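Local structure of Thiol:disulfide interchange protein DsbA (Neisseria meningitidis MC58, 3HZ8) at residues A[75-79]-A[131-137]; A[60-66]-A[143-147]; A[90-94]-A[119-123]. The protein probably acts as a periplasmic thiol-disulfide oxidoreductase of the DsbA subfamily, introducing disulfide bonds into substrate proteins through a redox-active cysteine pair. The protein carries 1 engineered substitution. Where two conformers were deposited one is given. Numbering follows the deposited sequence.

Contact 1. Residues A[75-79]-A[131-137]; sequences RLAAA and YESPESQ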
ATOM      1  N   ARG A  75      -1.571  12.270  -0.918  1.00  8.58           N
ATOM      2  CA  ARG A  75      -1.079  12.860  -2.166  1.00  9.35           C
ATOM      3  C   ARG A  75       0.401  12.531  -2.410  1.00  9.15           C
ATOM      4  O   ARG A  75       0.812  12.295  -3.557  1.00  9.27           O
ATOM      5  CB  ARG A  75      -1.297  14.374  -2.178  1.00  9.75           C
ATOM      6  CG  ARG A  75      -1.260  14.938  -3.590  1.00 12.89           C
ATOM      7  CD  ARG A  75      -1.682  16.397  -3.677  1.00 16.60           C
ATOM      8  NE  ARG A  75      -1.753  16.779  -5.081  1.00 19.82           N
ATOM      9  CZ  ARG A  75      -2.040  18.000  -5.525  1.00 21.64           C
ATOM     10  NH1 ARG A  75      -2.284  18.981  -4.668  1.00 23.64           N
ATOM     11  NH2 ARG A  75      -2.073  18.231  -6.838  1.00 22.02           N
ATOM     12  N   LEU A  76       1.198  12.525  -1.340  1.00  9.27           N
ATOM     13  CA  LEU A  76       2.584  12.037  -1.423  1.00  9.70           C
ATOM     14  C   LEU A  76       2.646  10.582  -1.883  1.00 10.11           C
ATOM     15  O   LEU A  76       3.457  10.248  -2.750  1.00 10.49           O
ATOM     16  CB  LEU A  76       3.310  12.194  -0.081  1.00  8.93           C
ATOM     17  CG  LEU A  76       4.737  11.633  -0.008  1.00  9.71           C
ATOM     18  CD1 LEU A  76       5.620  12.177  -1.127  1.00  9.20           C
ATOM     19  CD2 LEU A  76       5.347  11.861   1.355  1.00 11.09           C
ATOM     20  N   ALA A  77       1.830   9.713  -1.278  1.00  9.64           N
ATOM     21  CA  ALA A  77       1.810   8.297  -1.672  1.00 10.62           C
ATOM     22  C   ALA A  77       1.461   8.174  -3.158  1.00 10.46           C
ATOM     23  O   ALA A  77       2.104   7.403  -3.904  1.00 11.67           O
ATOM     24  CB  ALA A  77       0.826   7.516  -0.815  1.00 10.32           C
ATOM     25  N   ALA A  78       0.460   8.943  -3.586  1.00 10.86           N
ATOM     26  CA  ALA A  78       0.054   8.987  -4.987  1.00 11.43           C
ATOM     27  C   ALA A  78       1.241   9.396  -5.857  1.00 12.44           C
ATOM     28  O   ALA A  78       1.540   8.737  -6.848  1.00 13.17           O
ATOM     29  CB  ALA A  78      -1.096   9.952  -5.157  1.00 11.58           C
ATOM     30  N   ALA A  79       1.935  10.461  -5.463  1.00 12.83           N
ATOM     31  CA  ALA A  79       3.064  10.969  -6.243  1.00 13.33           C
ATOM     32  C   ALA A  79       4.202   9.949  -6.378  1.00 14.32           C
ATOM     33  O   ALA A  79       4.836   9.849  -7.439  1.00 14.33           O
ATOM     34  CB  ALA A  79       3.578  12.252  -5.609  1.00 13.05           C
ATOM     35  N   TYR A 131       3.409  15.309  -7.445  1.00 16.36           N
ATOM     36  CA  TYR A 131       2.637  15.890  -6.354  1.00 17.42           C
ATOM     37  C   TYR A 131       1.851  17.107  -6.840  1.00 17.93           C
ATOM     38  O   TYR A 131       0.698  17.304  -6.465  1.00 18.44           O
ATOM     39  CB  TYR A 131       3.536  16.275  -5.165  1.00 17.89           C
ATOM     40  CG  TYR A 131       2.772  16.923  -4.020  1.00 18.95           C
ATOM     41  CD1 TYR A 131       2.276  16.156  -2.957  1.00 19.14           C
ATOM     42  CD2 TYR A 131       2.511  18.299  -4.014  1.00 19.20           C
ATOM     43  CE1 TYR A 131       1.564  16.751  -1.920  1.00 20.02           C
ATOM     44  CE2 TYR A 131       1.799  18.894  -2.981  1.00 20.24           C
ATOM     45  CZ  TYR A 131       1.330  18.113  -1.939  1.00 20.26           C
ATOM     46  OH  TYR A 131       0.622  18.705  -0.922  1.00 21.01           O
ATOM     47  N   GLU A 132       2.475  17.904  -7.699  1.00 18.30           N
ATOM     48  CA  GLU A 132       1.849  19.130  -8.165  1.00 19.51           C
ATOM     49  C   GLU A 132       0.849  18.912  -9.302  1.00 19.68           C
ATOM     50  O   GLU A 132       0.156  19.845  -9.704  1.00 20.00           O
ATOM     51  CB  GLU A 132       2.913  20.163  -8.534  1.00 19.83           C
ATOM     52  CG  GLU A 132       3.742  20.576  -7.317  1.00 22.37           C
ATOM     53  CD  GLU A 132       3.957  22.077  -7.204  1.00 25.00           C
ATOM     54  OE1 GLU A 132       5.115  22.481  -6.972  1.00 27.36           O
ATOM     55  OE2 GLU A 132       2.978  22.847  -7.351  1.00 27.85           O
ATOM     56  N   SER A 133       0.762  17.678  -9.798  1.00 19.83           N
ATOM     57  CA  SER A 133      -0.133  17.346 -10.907  1.00 19.92           C
ATOM     58  C   SER A 133      -1.551  17.018 -10.431  1.00 19.66           C
ATOM     59  O   SER A 133      -1.740  16.531  -9.309  1.00 19.41           O
ATOM     60  CB  SER A 133       0.432  16.171 -11.708  1.00 20.43           C
ATOM     61  OG  SER A 133       0.280  14.961 -10.988  1.00 21.54           O
ATOM     62  N   PRO A 134      -2.561  17.247 -11.295  1.00 19.22           N
ATOM     63  CA  PRO A 134      -3.919  16.895 -10.896  1.00 19.33           C
ATOM     64  C   PRO A 134      -4.123  15.391 -10.636  1.00 19.06           C
ATOM     65  O   PRO A 134      -4.993  15.067  -9.842  1.00 19.28           O
ATOM     66  CB  PRO A 134      -4.772  17.337 -12.094  1.00 19.23           C
ATOM     67  CG  PRO A 134      -3.929  18.332 -12.813  1.00 19.85           C
ATOM     68  CD  PRO A 134      -2.526  17.857 -12.637  1.00 18.98           C
ATOM     69  N   GLU A 135      -3.352  14.518 -11.305  1.00 19.50           N
ATOM     70  CA  GLU A 135      -3.419  13.048 -11.099  1.00 19.70           C
ATOM     71  C   GLU A 135      -3.293  12.715  -9.604  1.00 20.09           C
ATOM     72  O   GLU A 135      -4.127  11.979  -9.059  1.00 20.29           O
ATOM     73  CB  GLU A 135      -2.380  12.280 -11.966  1.00 19.82           C
ATOM     74  CG  GLU A 135      -2.489  10.715 -11.914  1.00 19.65           C
ATOM     75  CD  GLU A 135      -1.394   9.933 -12.697  1.00 19.29           C
ATOM     76  OE1 GLU A 135      -0.881  10.427 -13.720  1.00 15.05           O
ATOM     77  OE2 GLU A 135      -1.047   8.795 -12.285  1.00 19.48           O
ATOM     78  N   SER A 136      -2.296  13.298  -8.930  1.00 19.89           N
ATOM     79  CA  SER A 136      -2.074  13.009  -7.505  1.00 19.42           C
ATOM     80  C   SER A 136      -3.228  13.457  -6.590  1.00 19.22           C
ATOM     81  O   SER A 136      -3.540  12.785  -5.602  1.00 19.05           O
ATOM     82  CB  SER A 136      -0.726  13.558  -7.028  1.00 19.21           C
ATOM     83  OG  SER A 136      -0.735  14.969  -6.909  1.00 18.00           O
ATOM     84  N   GLN A 137      -3.884  14.568  -6.922  1.00 19.49           N
ATOM     85  CA  GLN A 137      -5.033  15.032  -6.150  1.00 20.18           C
ATOM     86  C   GLN A 137      -6.196  14.041  -6.266  1.00 20.14           C
ATOM     87  O   GLN A 137      -6.932  13.812  -5.301  1.00 20.23           O
ATOM     88  CB  GLN A 137      -5.471  16.436  -6.605  1.00 20.06           C
ATOM     89  CG  GLN A 137      -6.597  17.055  -5.770  1.00 21.48           C
ATOM     90  CD  GLN A 137      -6.807  18.555  -6.010  1.00 21.88           C
ATOM     91  OE1 GLN A 137      -5.884  19.278  -6.391  1.00 21.38           O
ATOM     92  NE2 GLN A 137      -8.027  19.026  -5.765  1.00 24.79           N
TER
HETATM   93  O   HOH W   1      -3.843  20.187  -7.686  1.00 23.23           O

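Contact 2. Residues A[60-66]-A[143-147]; sequences RTEHVVW and MQELT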
ATOM      1  N   ARG A  60      -0.461  -3.383  -4.882  1.00  8.59           N
ATOM      2  CA  ARG A  60      -1.124  -2.084  -4.906  1.00  7.76           C
ATOM      3  C   ARG A  60      -1.045  -1.521  -3.501  1.00  7.40           C
ATOM      4  O   ARG A  60      -1.286  -2.257  -2.534  1.00  7.44           O
ATOM      5  CB  ARG A  60      -2.595  -2.279  -5.278  1.00  7.34           C
ATOM      6  CG  ARG A  60      -3.528  -1.093  -5.032  1.00  7.11           C
ATOM      7  CD  ARG A  60      -4.968  -1.536  -5.287  1.00  7.79           C
ATOM      8  NE  ARG A  60      -5.958  -0.463  -5.184  1.00  8.22           N
ATOM      9  CZ  ARG A  60      -7.272  -0.650  -5.317  1.00  8.32           C
ATOM     10  NH1 ARG A  60      -7.754  -1.864  -5.565  1.00  9.15           N
ATOM     11  NH2 ARG A  60      -8.105   0.385  -5.229  1.00 10.62           N
ATOM     12  N   THR A  61      -0.749  -0.231  -3.381  1.00  7.81           N
ATOM     13  CA  THR A  61      -0.728   0.402  -2.060  1.00  7.79           C
ATOM     14  C   THR A  61      -1.625   1.631  -2.021  1.00  8.40           C
ATOM     15  O   THR A  61      -1.731   2.360  -3.007  1.00  9.60           O
ATOM     16  CB  THR A  61       0.706   0.734  -1.603  1.00  8.33           C
ATOM     17  OG1 THR A  61       1.268   1.714  -2.475  1.00 10.85           O
ATOM     18  CG2 THR A  61       1.576  -0.512  -1.638  1.00  8.52           C
ATOM     19  N   GLU A  62      -2.294   1.827  -0.889  1.00  7.39           N
ATOM     20  CA  GLU A  62      -3.191   2.974  -0.703  1.00  7.73           C
ATOM     21  C   GLU A  62      -2.954   3.545   0.694  1.00  7.19           C
ATOM     22  O   GLU A  62      -2.915   2.787   1.674  1.00  7.74           O
ATOM     23  CB  GLU A  62      -4.655   2.532  -0.824  1.00  7.73           C
ATOM     24  CG  GLU A  62      -5.018   1.784  -2.132  1.00  8.47           C
ATOM     25  CD  GLU A  62      -5.020   2.680  -3.386  1.00 10.54           C
ATOM     26  OE1 GLU A  62      -4.906   3.919  -3.257  1.00 11.57           O
ATOM     27  OE2 GLU A  62      -5.143   2.139  -4.512  1.00 10.67           O
ATOM     28  N   HIS A  63      -2.770   4.861   0.782  1.00  6.93           N
ATOM     29  CA  HIS A  63      -2.547   5.521   2.079  1.00  6.94           C
ATOM     30  C   HIS A  63      -3.893   5.843   2.697  1.00  7.14           C
ATOM     31  O   HIS A  63      -4.765   6.401   2.022  1.00  7.50           O
ATOM     32  CB  HIS A  63      -1.744   6.813   1.871  1.00  7.37           C
ATOM     33  CG  HIS A  63      -1.095   7.359   3.105  1.00  7.05           C
ATOM     34  ND1 HIS A  63      -1.797   7.912   4.156  1.00  6.29           N
ATOM     35  CD2 HIS A  63       0.215   7.484   3.426  1.00  6.75           C
ATOM     36  CE1 HIS A  63      -0.950   8.304   5.093  1.00  7.66           C
ATOM     37  NE2 HIS A  63       0.279   8.077   4.666  1.00  7.55           N
ATOM     38  N   VAL A  64      -4.084   5.491   3.968  1.00  6.70           N
ATOM     39  CA  VAL A  64      -5.349   5.822   4.636  1.00  7.35           C
ATOM     40  C   VAL A  64      -5.511   7.337   4.804  1.00  7.37           C
ATOM     41  O   VAL A  64      -4.524   8.081   4.851  1.00  6.98           O
ATOM     42  CB  VAL A  64      -5.515   5.116   6.022  1.00  7.16           C
ATOM     43  CG1 VAL A  64      -5.661   3.605   5.832  1.00  8.45           C
ATOM     44  CG2 VAL A  64      -4.387   5.475   7.002  1.00  8.59           C
ATOM     45  N   VAL A  65      -6.762   7.797   4.876  1.00  7.47           N
ATOM     46  CA  VAL A  65      -7.042   9.204   5.185  1.00  7.75           C
ATOM     47  C   VAL A  65      -8.068   9.227   6.316  1.00  7.95           C
ATOM     48  O   VAL A  65      -9.243   8.918   6.105  1.00  8.72           O
ATOM     49  CB  VAL A  65      -7.530  10.000   3.945  1.00  8.22           C
ATOM     50  CG1 VAL A  65      -7.855  11.452   4.324  1.00  7.85           C
ATOM     51  CG2 VAL A  65      -6.500   9.924   2.822  1.00  7.78           C
ATOM     52  N   TRP A  66      -7.598   9.564   7.517  1.00  8.39           N
ATOM     53  CA  TRP A  66      -8.407   9.491   8.735  1.00  8.42           C
ATOM     54  C   TRP A  66      -8.755  10.879   9.279  1.00  8.65           C
ATOM     55  O   TRP A  66      -9.522  11.001  10.225  1.00 10.02           O
ATOM     56  CB  TRP A  66      -7.649   8.697   9.803  1.00  8.30           C
ATOM     57  CG  TRP A  66      -7.643   7.217   9.552  1.00  7.44           C
ATOM     58  CD1 TRP A  66      -8.578   6.497   8.858  1.00  8.61           C
ATOM     59  CD2 TRP A  66      -6.678   6.267  10.023  1.00  6.34           C
ATOM     60  NE1 TRP A  66      -8.248   5.159   8.859  1.00  8.77           N
ATOM     61  CE2 TRP A  66      -7.084   4.990   9.563  1.00  6.45           C
ATOM     62  CE3 TRP A  66      -5.494   6.377  10.762  1.00  6.48           C
ATOM     63  CZ2 TRP A  66      -6.362   3.829   9.846  1.00  6.63           C
ATOM     64  CZ3 TRP A  66      -4.787   5.216  11.063  1.00  7.68           C
ATOM     65  CH2 TRP A  66      -5.226   3.955  10.599  1.00  7.38           C
ATOM     66  N   MET A 143      -8.093   7.483  -2.318  1.00 11.27           N
ATOM     67  CA  MET A 143      -7.635   6.839  -1.075  1.00 10.12           C
ATOM     68  C   MET A 143      -8.564   7.153   0.098  1.00  9.96           C
ATOM     69  O   MET A 143      -8.880   6.273   0.906  1.00  9.14           O
ATOM     70  CB  MET A 143      -6.191   7.242  -0.766  1.00  9.61           C
ATOM     71  CG  MET A 143      -5.202   6.758  -1.810  1.00 10.41           C
ATOM     72  SD  MET A 143      -3.523   7.275  -1.427  1.00  9.78           S
ATOM     73  CE  MET A 143      -2.658   6.884  -2.961  1.00 11.43           C
ATOM     74  N   GLN A 144      -9.009   8.403   0.201  1.00  9.74           N
ATOM     75  CA  GLN A 144      -9.960   8.733   1.248  1.00 10.40           C
ATOM     76  C   GLN A 144     -11.279   7.988   1.084  1.00 10.45           C
ATOM     77  O   GLN A 144     -11.818   7.468   2.060  1.00 10.53           O
ATOM     78  CB  GLN A 144     -10.223  10.240   1.325  1.00 11.31           C
ATOM     79  CG  GLN A 144     -11.096  10.607   2.502  1.00 12.47           C
ATOM     80  CD  GLN A 144     -11.255  12.099   2.688  1.00 14.41           C
ATOM     81  OE1 GLN A 144     -10.528  12.897   2.097  1.00 16.45           O
ATOM     82  NE2 GLN A 144     -12.212  12.479   3.517  1.00 18.56           N
ATOM     83  N   GLU A 145     -11.784   7.956  -0.154  1.00 10.52           N
ATOM     84  CA  GLU A 145     -13.000   7.217  -0.469  1.00 11.14           C
ATOM     85  C   GLU A 145     -12.893   5.740  -0.084  1.00 10.29           C
ATOM     86  O   GLU A 145     -13.811   5.203   0.497  1.00 10.68           O
ATOM     87  CB  GLU A 145     -13.357   7.380  -1.949  1.00 11.45           C
ATOM     88  CG  GLU A 145     -14.664   6.697  -2.367  1.00 14.90           C
ATOM     89  CD  GLU A 145     -14.443   5.357  -3.061  1.00 18.31           C
ATOM     90  OE1 GLU A 145     -13.875   5.355  -4.179  1.00 20.93           O
ATOM     91  OE2 GLU A 145     -14.842   4.303  -2.494  1.00 22.06           O
ATOM     92  N   LEU A 146     -11.777   5.093  -0.411  1.00  9.62           N
ATOM     93  CA  LEU A 146     -11.587   3.688  -0.031  1.00  9.30           C
ATOM     94  C   LEU A 146     -11.579   3.513   1.482  1.00  9.15           C
ATOM     95  O   LEU A 146     -12.189   2.587   2.012  1.00  9.02           O
ATOM     96  CB  LEU A 146     -10.292   3.127  -0.613  1.00  9.53           C
ATOM     97  CG  LEU A 146     -10.223   3.015  -2.136  1.00 10.48           C
ATOM     98  CD1 LEU A 146      -8.802   2.708  -2.572  1.00 10.87           C
ATOM     99  CD2 LEU A 146     -11.188   1.937  -2.648  1.00 10.32           C
ATOM    100  N   THR A 147     -10.866   4.398   2.171  1.00  8.71           N
ATOM    101  CA  THR A 147     -10.765   4.342   3.629  1.00  9.08           C
ATOM    102  C   THR A 147     -12.154   4.334   4.271  1.00  9.45           C
ATOM    103  O   THR A 147     -12.442   3.513   5.146  1.00 10.06           O
ATOM    104  CB  THR A 147      -9.918   5.532   4.175  1.00  8.80           C
ATOM    105  OG1 THR A 147      -8.610   5.508   3.590  1.00  9.24           O
ATOM    106  CG2 THR A 147      -9.788   5.461   5.710  1.00  9.89           C
TER

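Contact 3. Residues A[90-94]-A[119-123]; sequences VANSH and QTAFD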
ATOM      1  N   VAL A  90      12.969   2.454  -2.669  1.00 21.21           N
ATOM      2  CA  VAL A  90      13.862   3.496  -2.158  0.50 21.01           C
ATOM      3  C   VAL A  90      13.058   4.695  -1.630  1.00 20.49           C
ATOM      4  O   VAL A  90      13.329   5.214  -0.558  1.00 20.78           O
ATOM      5  CB  VAL A  90      14.846   3.975  -3.265  0.50 21.05           C
ATOM      6  CG1 VAL A  90      15.879   4.941  -2.691  0.50 21.45           C
ATOM      7  CG2 VAL A  90      15.534   2.777  -3.940  0.50 20.94           C
ATOM      8  N   ALA A  91      12.069   5.124  -2.419  1.00 19.83           N
ATOM      9  CA  ALA A  91      11.218   6.272  -2.040  1.00 18.67           C
ATOM     10  C   ALA A  91      10.489   6.021  -0.714  1.00 18.13           C
ATOM     11  O   ALA A  91      10.575   6.817   0.221  1.00 17.26           O
ATOM     12  CB  ALA A  91      10.245   6.608  -3.142  1.00 19.06           C
ATOM     13  N   ASN A  92       9.803   4.882  -0.623  1.00 17.20           N
ATOM     14  CA  ASN A  92       9.106   4.523   0.599  1.00 16.84           C
ATOM     15  C   ASN A  92      10.037   4.397   1.783  1.00 17.00           C
ATOM     16  O   ASN A  92       9.730   4.872   2.876  1.00 16.44           O
ATOM     17  CB  ASN A  92       8.337   3.231   0.395  1.00 16.62           C
ATOM     18  CG  ASN A  92       7.088   3.430  -0.417  1.00 16.90           C
ATOM     19  OD1 ASN A  92       6.649   4.561  -0.656  1.00 16.04           O
ATOM     20  ND2 ASN A  92       6.477   2.327  -0.818  1.00 18.51           N
ATOM     21  N   SER A  93      11.183   3.760   1.536  1.00 17.66           N
ATOM     22  CA  SER A  93      12.254   3.673   2.514  1.00 18.71           C
ATOM     23  C   SER A  93      12.625   5.056   3.047  1.00 18.14           C
ATOM     24  O   SER A  93      12.645   5.255   4.258  1.00 18.10           O
ATOM     25  CB  SER A  93      13.489   3.003   1.910  1.00 19.12           C
ATOM     26  OG  SER A  93      14.492   2.868   2.898  1.00 22.80           O
ATOM     27  N   HIS A  94      12.892   5.987   2.126  1.00 17.96           N
ATOM     28  CA  HIS A  94      13.243   7.378   2.462  1.00 17.94           C
ATOM     29  C   HIS A  94      12.124   8.077   3.249  1.00 17.01           C
ATOM     30  O   HIS A  94      12.374   8.755   4.235  1.00 16.16           O
ATOM     31  CB  HIS A  94      13.595   8.169   1.188  1.00 18.71           C
ATOM     32  CG  HIS A  94      15.046   8.123   0.826  1.00 21.21           C
ATOM     33  ND1 HIS A  94      15.742   9.226   0.373  1.00 23.55           N
ATOM     34  CD2 HIS A  94      15.939   7.109   0.877  1.00 23.27           C
ATOM     35  CE1 HIS A  94      17.000   8.886   0.152  1.00 24.38           C
ATOM     36  NE2 HIS A  94      17.145   7.605   0.450  1.00 24.49           N
ATOM     37  N   GLN A 119      15.599  15.336  -2.588  1.00 12.95           N
ATOM     38  CA  GLN A 119      15.861  13.889  -2.691  1.00 14.70           C
ATOM     39  C   GLN A 119      16.431  13.488  -4.059  1.00 15.69           C
ATOM     40  O   GLN A 119      15.924  13.914  -5.085  1.00 16.47           O
ATOM     41  CB  GLN A 119      14.565  13.093  -2.441  1.00 13.59           C
ATOM     42  CG  GLN A 119      13.871  13.403  -1.122  1.00 14.42           C
ATOM     43  CD  GLN A 119      14.813  13.419   0.061  1.00 15.91           C
ATOM     44  OE1 GLN A 119      14.880  14.406   0.811  1.00 16.17           O
ATOM     45  NE2 GLN A 119      15.561  12.325   0.233  1.00 15.93           N
ATOM     46  N   THR A 120      17.483  12.662  -4.061  1.00 18.71           N
ATOM     47  CA  THR A 120      18.036  12.102  -5.314  1.00 19.56           C
ATOM     48  C   THR A 120      18.326  10.589  -5.264  1.00 20.37           C
ATOM     49  O   THR A 120      18.630   9.989  -6.308  1.00 21.41           O
ATOM     50  CB  THR A 120      19.325  12.812  -5.775  1.00 19.55           C
ATOM     51  OG1 THR A 120      20.294  12.758  -4.724  1.00 19.47           O
ATOM     52  CG2 THR A 120      19.050  14.259  -6.186  1.00 20.19           C
ATOM     53  N   ALA A 121      18.250   9.988  -4.070  1.00 20.74           N
ATOM     54  CA  ALA A 121      18.329   8.511  -3.942  1.00 20.56           C
ATOM     55  C   ALA A 121      17.184   7.879  -4.708  1.00 20.63           C
ATOM     56  O   ALA A 121      17.302   6.755  -5.213  1.00 20.95           O
ATOM     57  CB  ALA A 121      18.297   8.078  -2.511  1.00 20.54           C
ATOM     58  N   PHE A 122      16.068   8.607  -4.737  1.00 19.79           N
ATOM     59  CA  PHE A 122      15.037   8.460  -5.738  1.00 19.05           C
ATOM     60  C   PHE A 122      14.855   9.837  -6.382  1.00 19.10           C
ATOM     61  O   PHE A 122      15.370  10.835  -5.855  1.00 19.58           O
ATOM     62  CB  PHE A 122      13.732   7.935  -5.112  1.00 18.21           C
ATOM     63  CG  PHE A 122      13.067   8.903  -4.154  1.00 16.51           C
ATOM     64  CD1 PHE A 122      13.481   8.998  -2.836  1.00 15.29           C
ATOM     65  CD2 PHE A 122      12.008   9.696  -4.576  1.00 15.55           C
ATOM     66  CE1 PHE A 122      12.866   9.881  -1.939  1.00 14.87           C
ATOM     67  CE2 PHE A 122      11.372  10.574  -3.695  1.00 15.33           C
ATOM     68  CZ  PHE A 122      11.812  10.674  -2.374  1.00 14.89           C
ATOM     69  N   ASP A 123      14.134   9.892  -7.499  1.00 19.55           N
ATOM     70  CA  ASP A 123      13.952  11.129  -8.267  1.00 19.36           C
ATOM     71  C   ASP A 123      12.980  12.078  -7.561  1.00 18.60           C
ATOM     72  O   ASP A 123      11.807  12.181  -7.942  1.00 18.46           O
ATOM     73  CB  ASP A 123      13.485  10.808  -9.696  1.00 20.50           C
ATOM     74  CG  ASP A 123      13.710  11.960 -10.682  1.00 21.46           C
ATOM     75  OD1 ASP A 123      13.677  13.155 -10.293  1.00 22.10           O
ATOM     76  OD2 ASP A 123      13.895  11.656 -11.883  1.00 24.19           O
TER

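Contact 1. Residues A[75-79]-A[131-137]
One turn of helix 71-83 lies against the junction between helices 124-132 and 134-149, approaching it closely enough for the CA atoms of Ala79 and Tyr131 to sit 4.9 Å apart and those of Ala78 and Ser136 5.2 Å apart. All three helices belong to the helical part that DsbA proteins carry between two halves of a thioredoxin fold. Small side chains permit the tight approach: Ala79 CB is 4.0 Å from Tyr131 CB, while Ala78 CB meets Ser136 O at 3.8 Å. Arg75, nearly fully extended, reaches across the junction. Its NE donates a hydrogen bond to Ser136 OG (2.8 Å) and its NH2 another to Ser133 O (3.0 Å), so the guanidinium ties the turn between the two helices to the first turn of the second. Ser133 OG itself is bonded to Ala130 O. The face of the Tyr131 ring receives both the aliphatic and the charged part of the arginine, with a CH-pi contact from CD (4.0 Å to the centroid) and a cation-pi contact from CZ (4.8 Å, 15° off the ring normal). Leu76 turns instead to Leu112 and Leu116 of helix 109-118, which Tyr131 also touches. At the outer end of the arginine, a water bridges the segments, accepting from Arg75 NH2 at 2.8 Å and donating to Gln137 OE1 at 2.6 Å.

Contact 2. Residues A[60-66]-A[143-147]
Met143 lies under the end of edge strand 57-63, its CB 3.2 Å from His63 O and its CG 3.2 Å from Glu62 OE1, while SD accepts a weak hydrogen bond from His63 N (3.4 Å). Helix 134-149 crosses the strand almost at right angles (86° between the short axes, 8.3 Å apart), joining the helical part of DsbA to the thioredoxin-like sheet. Beyond the strand, Val65 CB packs on Gln144 CB at 3.8 Å, and Val65 N donates to Thr147 OG1 (3.2 Å). That hydroxyl in turn donates to Met143 O one helical turn back (2.8 Å). Leu146 CD1 rests 3.6 Å from Arg60 NH2, beside the buried salt bridge of Arg60 NE with Glu62 OE2 (2.8 Å); Arg60 NH1 also pairs with Glu27. Trp66, near the redox-active cysteines without touching them, bonds through NE1 to Ile152 O. The chemistry is thus mixed: a threonine hydroxyl and a thioether meet backbone NH groups on the helix-facing side, whereas His63 O is buried without a polar partner.

Contact 3. Residues A[90-94]-A[119-123]
This is a largely apolar helix-to-loop contact within the helical part of the protein, where helix 88-101 meets the turn linking helices 109-118 and 124-132. Phe122 fills the gap between them. Ala91 CB lies over the face of its ring, 3.9 Å from the centroid in a CH-pi contact, and Ala91 CA is 3.6 Å from Phe122 CD1. One turn further along the helix, His94 CB sits 3.6 Å from Phe122 CE1; the two rings are steeply inclined, at 85°, with centroids 5.6 Å apart. Val90 completes the apolar patch, its CG1 lying 4.0 Å from Ala121 CB and 4.4 Å from Phe122 CB. Asn92 points away from the loop, and its OD1 bonds to Tyr34 OH; Ala91, besides meeting Phe122, touches Val80 of helix 71-83. Immediately after Phe122, Asp123 is the N-cap of helix 124-132, its OD1 accepting from Lys126 N. A phenylalanine packed on a neighbouring helix is thus followed directly by a side-chain N-cap, in the short loop joining two helices of the all-helical insertion that distinguishes DsbA from thioredoxin.

How the contacts relate
The first segments come in the order contact 2, contact 1, contact 3, and the second segments in reverse, so the pairings enclose one another, with contact 3 innermost. Contacts 1 and 2 share helix 134-149 and touch: the Met143 methyl carbon CE lies 3.8 Å from Ala78 N, and His63 CB 3.8 Å from Ala77 CB. Their centres are 13 Å apart. Contact 3 stands off, its centre about 16 Å from that of contact 1 and 21 Å from that of contact 2, without touching either. The series runs from the edge of the mixed sheet through helix 71-83 to the outer helices, linking the thioredoxin-like core to the helical insertion of DsbA.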